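Local coordinates for ABC transporter ATP-binding protein (Sulfolobus tokodaii, PDB 2PJZ) that probably binds and hydrolyses ATP as the nucleotide-binding subunit of an ABC transporter, possibly one that carries cobalt, at residues A[34-39]-A[196-201]; A[75-80]-A[145-150]; A[89-94]-A[120-125]; A[162-167]-A[184-189]; A[218-223]-A[233-238]. One frame throughout, in Å; residues are numbered along the deposited sequence. Where two conformers were deposited one is given.

Contacts 1 and 2 are buried pairings of parallel strands within one mixed sheet, contact 2 at its edge strand, their centres about 21 Å apart on opposite sides of the chain's centre; main-chain bonds run through both, with apolar packing in contact 1 and a mixture of ring, hydroxyl and water-bridged charged groups in contact 2. Contact 3, partly buried, trades strand pairing for carbonyls offered to a helix N-terminus. Contact 4 lies at the surface, relies on a salt-bridge network, and touches contact 1 through L188 packing on L36 and I34. Contact 5 belongs to a separate antiparallel sheet, where regular strand bonds, a serine hydroxyl and charged side chains are combined; it lies farthest from contact 3, about 49 Å between centres.

Contact 1 of 5, residues A[34-39]-A[196-201]; sequences IILGPN and AYFLVG
I34 and L36 are joined to Y197 and L199 by three backbone hydrogen bonds. Y197 N donates to I34 O, L36 N to Y197 O and L199 N to L36 O, all at 2.7 to 2.8 Å, so both polar backbone atoms of L36 are used on strand 195-200. On the face that carries L36, A196 and F198, the leucine methyl CD1 lies 4.0 Å from CE1 of the F198 ring. These two side chains run side by side and point the same way, each with CG anti to the carbonyl carbon (chi1 -64° in L36, -72° in F198). The same CD1 also reaches A196 CB, at 4.3 Å. On the other face, CG2 of I35 packs 4.1 Å from CB of L199. Past the end of strand 32-36, P38 CD comes within 4.2 Å of V200 CG1. A second shell closes over these groups: L213 of helix 210-214 touches both L36 and F198, and L204 of strand 203-209 touches I35 and L199, while the backbone of I35 bonds to L180 and T182. G37 O accepts from K43 NZ, consistent with a strand leading into the P-loop (Walker A) of a P-loop NTPase core.

Contact 2 of 5, residues A[75-80]-A[145-150]; sequences RYSTNL and SQPEIV
Y76 and I149 meet at about a right angle, the isoleucine methyl CG2 lying in the plane of the tyrosine ring at its edge, 3.7 Å from CD1. The ring is brought there by a first torsion that sets CG anti to the backbone N (chi1 177°), and its far end is held by a hydrogen bond between Y76 OH and S51 OG. R75 and E148 adopt a different arrangement, side by side and pointing the same way, with R75 CD 4.0 Å from E148 CG. Their charged groups do not touch: R75 NH1 and E148 OE2 are 4.7 Å apart, the planes turned 42° to each other, and a water links these two atoms. On the opposite face of the strand pair, S77 OG bonds to A142 O and packs 3.6 Å from P147 CB, while V150 CG2 lies 3.4 Å from S77 O. Two backbone bonds set this register, I149 N to R75 O and S77 N to I149 O, both 3.1 Å; E148 N adds a weak one to R75 O. The result is a parallel pairing of edge strand 76-78 with strand 149-153, which leads to D153 and is probably the Walker B strand of an ABC ATPase.

Contact 3 of 5, residues A[89-94]-A[120-125]; sequences TVNDIV and EILRRK
V90 and N91 give their backbone N-H groups to carbonyls of the loop 120-125: V90 N bonds to R124 O and N91 N to L122 O, each at 2.8 Å. These amides open helix 90-100, so the loop carbonyls act as main-chain acceptors at a helix N-terminus, within what is probably the helical subdomain of an ABC ATPase. The N91 bond meets L122 O in the carbonyl plane, on a lone pair. T89, at the N-cap position, makes no capping bond with its side chain; in one of its two deposited conformers OG1 sits 2.7 Å from both L122 O and R124 O, and which of them receives its single proton is doubtful. Packing is modest around these bonds. N91 CB lies 3.3 Å from L122 O, and the two side chains cross obliquely, while N91 OD1 accepts from R105 NH1. L112 of helix 105-114 covers I121 and L122. Beside the V90 bond, the valine methyl CG2 rests 3.5 Å from I121 O.

Contact 4 of 5, residues A[162-167]-A[184-189]; sequences ARRHVI and ELDMLN
R164 reaches from helix 161-173 to two acids of the segment 184-189, and its chain is extended from CG to NE to do so. At its end NH1 forms a salt bridge with D186, 3.0 Å from OD2, with a weaker bond to OD1. The guanidinium meets OD2 at its own edge, in its plane, whereas NH1 comes to OD2 from above the carboxylate plane; the two flat groups stand 88° apart. D186 holds CG between its backbone N and carbonyl carbon (chi1 66°), which brings the carboxylate to R164 NH1. E184 comes in on an extended chain, crossing the arginine obliquely, and its OE1 makes a salt bridge to R164 NH2 at 3.1 Å. The NE of R164 is used separately, on F156 O, which helps fix the rotation of the group. The arginine's charge would be expected to offset that of the two neighbouring carboxylates. The segment follows strand 177-182 of the ATPase core, where the switch region (H-loop) of ABC proteins is usually found, and the helix comes after the probable Walker B strand 149-153. M187 bends at chi2 and chi3 and lies obliquely across the arginine's aliphatic part, SD 3.6 Å from R164 CD and CE 3.7 Å from R164 CB. The methyl CE also comes within 4.3 Å of CE1 of the H165 imidazole, whose ND1 is bonded to A161 O.

Contact 5 of 5, residues A[218-223]-A[233-238]; sequences IVEGER and MDKKVS
V219 and S238 form a hydrogen-bonded pair in the antiparallel sheet near the C-terminus, where strand 216-220 lies beside strand 235-241: V219 N donates to S238 O at 2.8 Å and S238 N to V219 O at 2.7 Å. Further along, G221 N bonds to K236 O at 2.7 Å, approaching from above the carbonyl plane. G221 has a positive phi of 96°, at which a side chain would be jammed against the preceding carbonyl O. A side-chain hydroxyl, that of S238, adds two further bonds. With OG anti to the carbonyl carbon (chi1 -68°), it donates to G221 O at 2.6 Å, on a lone pair, and accepts from R223 N at 2.9 Å, so one hydroxyl bridges G221 and R223, just past strand 216-220. Among the charged groups, E222 and K236 lie side by side, E222 CB 3.6 Å from K236 CD, while K236 NZ makes a salt bridge to D231 OD1. E220 OE2 and K235 NZ make a salt bridge whose hydrogen bond is weak and whose OE2 position is doubtful; K235 NZ also bonds to I261 O. Apolar packing is tight at I218 CG1 and V237 CG1, 3.4 Å apart. On the other face, V219 CG2 sits 3.5 Å above the plane of the R223 guanidinium, over its centre.

Contact 1 of 5, residues A[34-39]-A[196-201]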
# COMPACT_ATOMS: atom_id res chain seq x y z
N ILE A 34 4.51 2.77 4.59
CA ILE A 34 3.28 3.22 3.97
C ILE A 34 3.60 4.25 2.90
O ILE A 34 4.42 5.14 3.12
CB ILE A 34 2.31 3.84 5.03
CG1 ILE A 34 1.93 2.78 6.06
CG2 ILE A 34 1.03 4.42 4.34
CD1 ILE A 34 1.32 3.38 7.33
N ILE A 35 3.00 4.11 1.73
CA ILE A 35 3.23 5.10 0.70
C ILE A 35 1.91 5.83 0.61
O ILE A 35 0.87 5.20 0.40
CB ILE A 35 3.58 4.45 -0.66
CG1 ILE A 35 4.96 3.76 -0.58
CG2 ILE A 35 3.55 5.51 -1.79
CD1 ILE A 35 5.38 3.09 -1.93
N LEU A 36 1.97 7.16 0.81
CA LEU A 36 0.77 8.01 0.83
C LEU A 36 0.75 8.80 -0.43
O LEU A 36 1.74 9.39 -0.81
CB LEU A 36 0.80 9.01 2.01
CG LEU A 36 0.79 8.46 3.41
CD1 LEU A 36 1.04 9.61 4.42
CD2 LEU A 36 -0.57 7.74 3.66
N GLY A 37 -0.37 8.81 -1.12
CA GLY A 37 -0.39 9.63 -2.33
C GLY A 37 -1.84 9.83 -2.70
O GLY A 37 -2.65 8.97 -2.42
N PRO A 38 -2.14 10.97 -3.35
CA PRO A 38 -3.49 11.20 -3.86
C PRO A 38 -3.92 10.15 -4.86
O PRO A 38 -3.07 9.47 -5.47
CB PRO A 38 -3.39 12.59 -4.54
CG PRO A 38 -1.98 12.90 -4.66
CD PRO A 38 -1.24 12.11 -3.60
N ASN A 39 -5.23 10.03 -5.03
CA ASN A 39 -5.77 9.20 -6.07
C ASN A 39 -5.12 9.69 -7.37
O ASN A 39 -4.88 10.89 -7.55
CB ASN A 39 -7.31 9.24 -6.11
CG ASN A 39 -7.94 8.21 -5.17
OD1 ASN A 39 -7.33 7.18 -4.86
ND2 ASN A 39 -9.18 8.47 -4.73
N ALA A 196 6.45 6.32 6.76
CA ALA A 196 5.74 6.74 5.55
C ALA A 196 6.61 7.46 4.51
O ALA A 196 7.57 8.20 4.81
CB ALA A 196 4.50 7.64 5.92
N TYR A 197 6.21 7.28 3.25
CA TYR A 197 6.71 8.05 2.13
C TYR A 197 5.51 8.70 1.44
O TYR A 197 4.42 8.17 1.50
CB TYR A 197 7.37 7.12 1.12
CG TYR A 197 8.64 6.49 1.63
CD1 TYR A 197 9.87 7.02 1.27
CD2 TYR A 197 8.59 5.38 2.48
CE1 TYR A 197 11.08 6.45 1.73
CE2 TYR A 197 9.79 4.80 2.96
CZ TYR A 197 11.02 5.36 2.57
OH TYR A 197 12.21 4.85 3.02
N PHE A 198 5.73 9.86 0.85
CA PHE A 198 4.73 10.51 -0.01
C PHE A 198 5.08 10.29 -1.48
O PHE A 198 6.22 10.49 -1.87
CB PHE A 198 4.77 12.03 0.24
CG PHE A 198 4.20 12.41 1.57
CD1 PHE A 198 2.83 12.72 1.69
CD2 PHE A 198 5.01 12.46 2.70
CE1 PHE A 198 2.28 13.09 2.92
CE2 PHE A 198 4.48 12.84 3.94
CZ PHE A 198 3.11 13.14 4.05
N LEU A 199 4.10 9.89 -2.28
CA LEU A 199 4.29 9.90 -3.74
C LEU A 199 3.71 11.24 -4.21
O LEU A 199 2.49 11.34 -4.39
CB LEU A 199 3.57 8.71 -4.39
CG LEU A 199 3.80 8.42 -5.88
CD1 LEU A 199 5.29 8.24 -6.23
CD2 LEU A 199 3.03 7.20 -6.24
N VAL A 200 4.59 12.23 -4.38
CA VAL A 200 4.26 13.60 -4.89
C VAL A 200 5.48 14.22 -5.55
O VAL A 200 6.59 13.81 -5.30
CB VAL A 200 3.79 14.59 -3.76
CG1 VAL A 200 2.38 14.27 -3.32
CG2 VAL A 200 4.76 14.57 -2.58
N GLY A 201 5.28 15.24 -6.38
CA GLY A 201 6.42 15.89 -7.04
C GLY A 201 7.08 14.91 -7.98
O GLY A 201 8.31 14.90 -8.15

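Contact 2 of 5, residues A[75-80]-A[145-150]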
# COMPACT_ATOMS: atom_id res chain seq x y z
N ARG A 75 6.90 -16.73 -0.46
CA ARG A 75 7.00 -15.81 0.67
C ARG A 75 6.48 -14.40 0.47
O ARG A 75 6.50 -13.59 1.40
CB ARG A 75 8.44 -15.77 1.19
CG ARG A 75 8.90 -17.20 1.60
CD ARG A 75 10.21 -17.13 2.34
NE ARG A 75 10.98 -18.36 2.24
CZ ARG A 75 11.09 -19.26 3.21
NH1 ARG A 75 10.47 -19.07 4.37
NH2 ARG A 75 11.85 -20.34 3.01
N TYR A 76 6.06 -14.09 -0.76
CA TYR A 76 5.46 -12.78 -1.07
C TYR A 76 3.97 -12.93 -1.31
O TYR A 76 3.53 -13.89 -1.96
CB TYR A 76 6.13 -12.22 -2.35
CG TYR A 76 5.53 -10.90 -2.79
CD1 TYR A 76 5.95 -9.71 -2.21
CD2 TYR A 76 4.49 -10.85 -3.74
CE1 TYR A 76 5.39 -8.48 -2.59
CE2 TYR A 76 3.94 -9.62 -4.14
CZ TYR A 76 4.40 -8.45 -3.54
OH TYR A 76 3.89 -7.24 -3.91
N SER A 77 3.18 -11.98 -0.81
CA SER A 77 1.75 -11.92 -1.06
C SER A 77 1.33 -10.50 -1.42
O SER A 77 1.93 -9.54 -0.98
CB SER A 77 0.95 -12.27 0.22
OG SER A 77 1.07 -13.61 0.52
N THR A 78 0.25 -10.40 -2.20
CA THR A 78 -0.41 -9.11 -2.44
C THR A 78 -1.93 -9.33 -2.34
O THR A 78 -2.43 -10.45 -2.54
CB THR A 78 -0.02 -8.48 -3.83
OG1 THR A 78 -0.65 -7.19 -4.02
CG2 THR A 78 -0.45 -9.41 -5.00
N ASN A 79 -2.63 -8.28 -1.97
CA ASN A 79 -4.11 -8.30 -2.02
C ASN A 79 -4.65 -7.72 -3.30
O ASN A 79 -5.87 -7.55 -3.43
CB ASN A 79 -4.68 -7.52 -0.83
CG ASN A 79 -4.47 -6.01 -0.95
OD1 ASN A 79 -3.72 -5.53 -1.80
ND2 ASN A 79 -5.18 -5.25 -0.10
N LEU A 80 -3.78 -7.43 -4.28
CA LEU A 80 -4.25 -6.80 -5.54
C LEU A 80 -5.26 -7.70 -6.25
O LEU A 80 -5.07 -8.93 -6.32
CB LEU A 80 -3.09 -6.48 -6.50
CG LEU A 80 -2.24 -5.26 -6.16
CD1 LEU A 80 -0.91 -5.39 -6.95
CD2 LEU A 80 -2.94 -3.93 -6.49
N SER A 145 -1.30 -16.68 4.34
CA SER A 145 -0.10 -17.43 4.04
C SER A 145 1.13 -17.06 4.88
O SER A 145 2.24 -17.58 4.62
CB SER A 145 0.24 -17.35 2.55
OG SER A 145 0.49 -16.01 2.18
N GLN A 146 0.96 -16.16 5.85
CA GLN A 146 2.07 -15.70 6.67
C GLN A 146 3.28 -15.28 5.79
O GLN A 146 4.41 -15.77 5.97
CB GLN A 146 2.46 -16.78 7.69
CG GLN A 146 1.33 -17.04 8.67
CD GLN A 146 1.78 -17.66 9.98
OE1 GLN A 146 1.54 -18.84 10.22
NE2 GLN A 146 2.43 -16.87 10.83
N PRO A 147 3.05 -14.32 4.87
CA PRO A 147 4.11 -13.88 3.98
C PRO A 147 5.21 -13.21 4.76
O PRO A 147 4.95 -12.56 5.81
CB PRO A 147 3.40 -12.80 3.11
CG PRO A 147 2.27 -12.29 3.98
CD PRO A 147 1.80 -13.54 4.71
N GLU A 148 6.44 -13.36 4.29
CA GLU A 148 7.51 -12.52 4.80
C GLU A 148 7.43 -11.09 4.24
O GLU A 148 7.89 -10.14 4.87
CB GLU A 148 8.87 -13.11 4.43
CG GLU A 148 9.17 -14.47 5.09
CD GLU A 148 9.14 -14.48 6.60
OE1 GLU A 148 9.26 -13.40 7.26
OE2 GLU A 148 8.99 -15.60 7.14
N ILE A 149 6.87 -10.96 3.04
CA ILE A 149 6.89 -9.68 2.33
C ILE A 149 5.51 -9.51 1.74
O ILE A 149 5.03 -10.40 1.08
CB ILE A 149 7.96 -9.68 1.17
CG1 ILE A 149 9.34 -10.08 1.73
CG2 ILE A 149 8.00 -8.27 0.48
CD1 ILE A 149 10.50 -10.12 0.62
N VAL A 150 4.90 -8.35 1.93
CA VAL A 150 3.52 -8.15 1.42
C VAL A 150 3.38 -6.76 0.69
O VAL A 150 3.98 -5.76 1.08
CB VAL A 150 2.51 -8.37 2.63
CG1 VAL A 150 2.64 -7.20 3.65
CG2 VAL A 150 1.08 -8.61 2.18
O HOH W 1 8.53 -17.82 5.42

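Contact 3 of 5, residues A[89-94]-A[120-125]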
# COMPACT_ATOMS: atom_id res chain seq x y z
N THR A 89 -15.31 -19.20 -6.92
CA THR A 89 -15.70 -18.97 -5.54
C THR A 89 -14.49 -18.64 -4.65
O THR A 89 -13.33 -18.94 -5.01
CB THR A 89 -16.53 -20.15 -4.98
OG1 THR A 89 -17.26 -19.70 -3.84
CG2 THR A 89 -15.64 -21.32 -4.57
N VAL A 90 -14.75 -18.00 -3.52
CA VAL A 90 -13.70 -17.73 -2.52
C VAL A 90 -13.05 -19.04 -2.08
O VAL A 90 -11.84 -19.13 -1.98
CB VAL A 90 -14.27 -17.01 -1.27
CG1 VAL A 90 -13.23 -16.99 -0.13
CG2 VAL A 90 -14.75 -15.61 -1.63
N ASN A 91 -13.87 -20.06 -1.83
CA ASN A 91 -13.34 -21.35 -1.40
C ASN A 91 -12.37 -21.92 -2.44
O ASN A 91 -11.32 -22.46 -2.08
CB ASN A 91 -14.51 -22.31 -1.09
CG ASN A 91 -14.07 -23.59 -0.47
OD1 ASN A 91 -13.19 -23.62 0.39
ND2 ASN A 91 -14.70 -24.68 -0.89
N ASP A 92 -12.68 -21.74 -3.72
CA ASP A 92 -11.81 -22.19 -4.79
C ASP A 92 -10.48 -21.45 -4.71
O ASP A 92 -9.42 -22.03 -4.90
CB ASP A 92 -12.43 -21.91 -6.15
CG ASP A 92 -13.49 -22.93 -6.53
OD1 ASP A 92 -13.57 -23.98 -5.88
OD2 ASP A 92 -14.24 -22.63 -7.47
N ILE A 93 -10.54 -20.15 -4.43
CA ILE A 93 -9.32 -19.33 -4.32
C ILE A 93 -8.50 -19.77 -3.13
O ILE A 93 -7.27 -19.86 -3.21
CB ILE A 93 -9.65 -17.82 -4.21
CG1 ILE A 93 -10.46 -17.38 -5.44
CG2 ILE A 93 -8.34 -17.00 -4.05
CD1 ILE A 93 -11.04 -16.01 -5.34
N VAL A 94 -9.18 -20.05 -2.01
CA VAL A 94 -8.49 -20.58 -0.83
C VAL A 94 -7.68 -21.83 -1.16
O VAL A 94 -6.50 -21.91 -0.80
CB VAL A 94 -9.45 -20.82 0.35
CG1 VAL A 94 -8.74 -21.54 1.49
CG2 VAL A 94 -10.00 -19.48 0.83
N GLU A 120 -20.78 -18.53 4.81
CA GLU A 120 -21.33 -18.61 3.46
C GLU A 120 -20.51 -17.83 2.44
O GLU A 120 -20.64 -18.08 1.24
CB GLU A 120 -22.79 -18.11 3.45
CG GLU A 120 -22.98 -16.62 3.75
CD GLU A 120 -23.01 -16.32 5.24
OE1 GLU A 120 -22.52 -17.15 6.05
OE2 GLU A 120 -23.51 -15.23 5.61
N ILE A 121 -19.70 -16.89 2.91
CA ILE A 121 -18.86 -16.07 2.02
C ILE A 121 -17.91 -16.96 1.21
O ILE A 121 -17.58 -16.61 0.08
CB ILE A 121 -18.13 -14.94 2.80
CG1 ILE A 121 -17.71 -13.79 1.86
CG2 ILE A 121 -16.94 -15.47 3.59
CD1 ILE A 121 -17.27 -12.55 2.59
N LEU A 122 -17.52 -18.11 1.77
CA LEU A 122 -16.67 -19.09 1.07
C LEU A 122 -17.30 -19.57 -0.22
O LEU A 122 -16.63 -19.75 -1.24
CB LEU A 122 -16.43 -20.33 1.94
CG LEU A 122 -15.35 -20.34 3.02
CD1 LEU A 122 -15.76 -19.49 4.21
CD2 LEU A 122 -15.08 -21.77 3.48
N ARG A 123 -18.61 -19.79 -0.15
CA ARG A 123 -19.38 -20.36 -1.24
C ARG A 123 -19.66 -19.33 -2.32
O ARG A 123 -20.05 -19.69 -3.43
CB ARG A 123 -20.68 -20.95 -0.68
CG ARG A 123 -20.43 -21.96 0.45
CD ARG A 123 -21.63 -22.86 0.70
NE ARG A 123 -21.21 -24.12 1.32
CZ ARG A 123 -22.02 -25.15 1.59
NH1 ARG A 123 -23.32 -25.09 1.30
NH2 ARG A 123 -21.53 -26.24 2.16
N ARG A 124 -19.45 -18.06 -2.01
CA ARG A 124 -19.70 -16.96 -2.94
C ARG A 124 -18.58 -16.76 -3.96
O ARG A 124 -17.40 -16.99 -3.65
CB ARG A 124 -19.95 -15.67 -2.16
CG ARG A 124 -21.12 -15.78 -1.19
CD ARG A 124 -21.53 -14.42 -0.63
NE ARG A 124 -22.17 -13.59 -1.65
CZ ARG A 124 -22.36 -12.28 -1.54
NH1 ARG A 124 -21.97 -11.61 -0.45
NH2 ARG A 124 -22.96 -11.63 -2.52
N LYS A 125 -18.94 -16.36 -5.17
CA LYS A 125 -17.96 -15.99 -6.17
C LYS A 125 -17.36 -14.63 -5.81
O LYS A 125 -18.07 -13.75 -5.33
CB LYS A 125 -18.58 -15.96 -7.57
CG LYS A 125 -19.49 -17.16 -7.89
CD LYS A 125 -19.20 -17.76 -9.26
CE LYS A 125 -20.35 -18.66 -9.76
NZ LYS A 125 -21.60 -17.91 -10.15

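Contact 4 of 5, residues A[162-167]-A[184-189]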
# COMPACT_ATOMS: atom_id res chain seq x y z
N ALA A 162 -15.27 -0.57 12.23
CA ALA A 162 -15.01 -1.74 13.07
C ALA A 162 -14.13 -2.77 12.36
O ALA A 162 -13.16 -3.26 12.93
CB ALA A 162 -16.34 -2.39 13.54
N ARG A 163 -14.46 -3.06 11.10
CA ARG A 163 -13.69 -4.03 10.32
C ARG A 163 -12.31 -3.49 9.92
O ARG A 163 -11.38 -4.26 9.73
CB ARG A 163 -14.48 -4.52 9.11
CG ARG A 163 -15.60 -5.45 9.54
CD ARG A 163 -16.53 -5.80 8.42
NE ARG A 163 -17.72 -6.42 8.97
CZ ARG A 163 -18.62 -7.10 8.27
NH1 ARG A 163 -18.46 -7.25 6.96
NH2 ARG A 163 -19.68 -7.61 8.89
N ARG A 164 -12.19 -2.17 9.80
CA ARG A 164 -10.88 -1.56 9.61
C ARG A 164 -9.93 -1.87 10.76
O ARG A 164 -8.73 -2.15 10.56
CB ARG A 164 -10.99 -0.05 9.44
CG ARG A 164 -11.45 0.40 8.07
CD ARG A 164 -11.67 1.88 8.06
NE ARG A 164 -11.69 2.40 6.70
CZ ARG A 164 -11.50 3.68 6.37
NH1 ARG A 164 -11.30 4.60 7.31
NH2 ARG A 164 -11.52 4.04 5.10
N HIS A 165 -10.47 -1.79 11.98
CA HIS A 165 -9.71 -2.12 13.17
C HIS A 165 -9.33 -3.57 13.27
O HIS A 165 -8.21 -3.90 13.69
CB HIS A 165 -10.49 -1.65 14.41
CG HIS A 165 -10.27 -0.20 14.70
ND1 HIS A 165 -10.85 0.79 13.94
CD2 HIS A 165 -9.47 0.42 15.59
CE1 HIS A 165 -10.45 1.97 14.39
NE2 HIS A 165 -9.60 1.77 15.37
N VAL A 166 -10.25 -4.45 12.88
CA VAL A 166 -9.97 -5.89 12.86
C VAL A 166 -8.86 -6.23 11.83
O VAL A 166 -7.87 -6.90 12.17
CB VAL A 166 -11.26 -6.71 12.61
CG1 VAL A 166 -10.92 -8.18 12.42
CG2 VAL A 166 -12.21 -6.57 13.83
N ILE A 167 -9.00 -5.72 10.61
CA ILE A 167 -8.01 -6.03 9.57
C ILE A 167 -6.64 -5.39 9.87
O ILE A 167 -5.61 -5.96 9.55
CB ILE A 167 -8.53 -5.69 8.13
CG1 ILE A 167 -7.75 -6.47 7.06
CG2 ILE A 167 -8.48 -4.18 7.87
CD1 ILE A 167 -7.90 -7.95 7.12
N GLU A 184 -5.93 7.39 2.12
CA GLU A 184 -6.75 7.66 3.30
C GLU A 184 -5.96 8.03 4.56
O GLU A 184 -5.19 7.25 5.07
CB GLU A 184 -7.64 6.45 3.60
CG GLU A 184 -8.34 5.97 2.37
CD GLU A 184 -9.44 5.02 2.68
OE1 GLU A 184 -9.13 3.91 3.16
OE2 GLU A 184 -10.61 5.38 2.42
N LEU A 185 -6.18 9.23 5.05
CA LEU A 185 -5.37 9.75 6.14
C LEU A 185 -5.95 9.37 7.50
O LEU A 185 -5.24 9.38 8.50
CB LEU A 185 -5.26 11.28 6.01
CG LEU A 185 -4.61 11.85 4.76
CD1 LEU A 185 -4.85 13.33 4.71
CD2 LEU A 185 -3.10 11.55 4.68
N ASP A 186 -7.24 9.02 7.53
CA ASP A 186 -7.93 8.69 8.78
C ASP A 186 -7.47 7.36 9.40
O ASP A 186 -7.85 7.02 10.53
CB ASP A 186 -9.47 8.74 8.57
CG ASP A 186 -10.00 7.65 7.61
OD1 ASP A 186 -9.21 6.84 7.06
OD2 ASP A 186 -11.24 7.59 7.41
N MET A 187 -6.64 6.62 8.67
CA MET A 187 -6.16 5.35 9.17
C MET A 187 -4.77 5.40 9.80
O MET A 187 -4.35 4.45 10.47
CB MET A 187 -6.20 4.30 8.07
CG MET A 187 -6.63 2.98 8.65
SD MET A 187 -8.40 3.13 8.87
CE MET A 187 -8.63 2.57 10.57
N LEU A 188 -4.07 6.52 9.62
CA LEU A 188 -2.68 6.63 10.06
C LEU A 188 -2.47 6.52 11.57
O LEU A 188 -1.39 6.14 12.01
CB LEU A 188 -2.04 7.91 9.53
CG LEU A 188 -1.85 8.01 8.01
CD1 LEU A 188 -1.33 9.39 7.64
CD2 LEU A 188 -0.90 6.91 7.48
N ASN A 189 -3.51 6.85 12.35
CA ASN A 189 -3.43 6.85 13.81
C ASN A 189 -3.23 5.45 14.36
O ASN A 189 -2.88 5.28 15.52
CB ASN A 189 -4.71 7.44 14.41
CG ASN A 189 -5.91 6.56 14.14
OD1 ASN A 189 -6.62 6.75 13.15
ND2 ASN A 189 -6.10 5.56 14.98

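Contact 5 of 5, residues A[218-223]-A[233-238]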
# COMPACT_ATOMS: atom_id res chain seq x y z
N ILE A 218 1.94 21.29 8.39
CA ILE A 218 2.46 21.38 7.04
C ILE A 218 2.46 22.82 6.55
O ILE A 218 1.44 23.51 6.66
CB ILE A 218 1.71 20.40 6.10
CG1 ILE A 218 2.46 20.19 4.80
CG2 ILE A 218 0.25 20.82 5.89
CD1 ILE A 218 2.23 18.84 4.17
N VAL A 219 3.61 23.29 6.05
CA VAL A 219 3.74 24.68 5.61
C VAL A 219 4.47 24.84 4.29
O VAL A 219 5.35 24.05 3.95
CB VAL A 219 4.46 25.56 6.69
CG1 VAL A 219 3.77 25.42 8.04
CG2 VAL A 219 5.93 25.22 6.80
N GLU A 220 4.12 25.89 3.54
CA GLU A 220 4.86 26.28 2.34
C GLU A 220 6.26 26.71 2.73
O GLU A 220 6.45 27.28 3.81
CB GLU A 220 4.14 27.43 1.63
CG GLU A 220 4.51 27.59 0.17
CD GLU A 220 3.80 28.77 -0.48
OE1 GLU A 220 2.82 29.30 0.10
OE2 GLU A 220 4.23 29.17 -1.58
N GLY A 221 7.23 26.43 1.86
CA GLY A 221 8.62 26.83 2.06
C GLY A 221 9.49 25.75 2.68
O GLY A 221 8.99 24.79 3.28
N GLU A 222 10.81 25.91 2.55
CA GLU A 222 11.78 25.05 3.23
C GLU A 222 12.16 25.56 4.63
O GLU A 222 12.91 26.52 4.75
CB GLU A 222 13.05 24.89 2.37
CG GLU A 222 14.16 24.11 3.08
CD GLU A 222 15.16 23.48 2.13
OE1 GLU A 222 15.43 24.04 1.04
OE2 GLU A 222 15.70 22.41 2.50
N ARG A 223 11.65 24.90 5.68
CA ARG A 223 11.93 25.27 7.07
C ARG A 223 13.12 24.51 7.62
O ARG A 223 13.35 23.36 7.25
CB ARG A 223 10.72 24.99 7.96
CG ARG A 223 9.46 25.74 7.58
CD ARG A 223 9.51 27.20 8.02
NE ARG A 223 8.65 28.02 7.16
CZ ARG A 223 7.41 28.41 7.47
NH1 ARG A 223 6.87 28.08 8.64
NH2 ARG A 223 6.71 29.14 6.61
N MET A 233 5.92 20.67 -7.81
CA MET A 233 6.13 21.51 -9.03
C MET A 233 7.50 22.19 -8.95
O MET A 233 8.50 21.58 -9.33
CB MET A 233 4.92 22.42 -9.45
CG MET A 233 3.68 22.27 -8.54
SD MET A 233 1.92 22.08 -9.15
N ASP A 234 7.58 23.38 -8.37
CA ASP A 234 8.89 23.96 -8.08
C ASP A 234 9.11 24.26 -6.61
O ASP A 234 10.25 24.28 -6.14
CB ASP A 234 9.12 25.20 -8.94
CG ASP A 234 9.80 24.86 -10.26
OD1 ASP A 234 10.39 23.76 -10.35
OD2 ASP A 234 9.74 25.70 -11.19
N LYS A 235 8.01 24.46 -5.88
CA LYS A 235 8.04 24.87 -4.49
C LYS A 235 8.50 23.79 -3.51
O LYS A 235 8.79 22.64 -3.88
CB LYS A 235 6.65 25.38 -4.09
CG LYS A 235 5.96 26.28 -5.13
CD LYS A 235 4.58 26.71 -4.64
CE LYS A 235 4.59 28.15 -4.14
NZ LYS A 235 3.19 28.70 -4.06
N LYS A 236 8.59 24.19 -2.25
CA LYS A 236 8.96 23.29 -1.19
C LYS A 236 7.86 23.37 -0.17
O LYS A 236 7.30 24.44 0.06
CB LYS A 236 10.32 23.65 -0.59
CG LYS A 236 11.48 23.54 -1.57
CD LYS A 236 12.77 23.25 -0.85
CE LYS A 236 13.94 23.15 -1.81
NZ LYS A 236 14.09 21.80 -2.38
N VAL A 237 7.52 22.22 0.40
CA VAL A 237 6.51 22.13 1.43
C VAL A 237 7.14 21.41 2.60
O VAL A 237 7.63 20.28 2.46
CB VAL A 237 5.25 21.35 0.94
CG1 VAL A 237 4.33 21.07 2.08
CG2 VAL A 237 4.51 22.14 -0.13
N SER A 238 7.17 22.06 3.76
CA SER A 238 7.82 21.48 4.92
C SER A 238 6.83 20.88 5.89
O SER A 238 5.80 21.48 6.22
CB SER A 238 8.68 22.51 5.65
OG SER A 238 9.78 22.87 4.84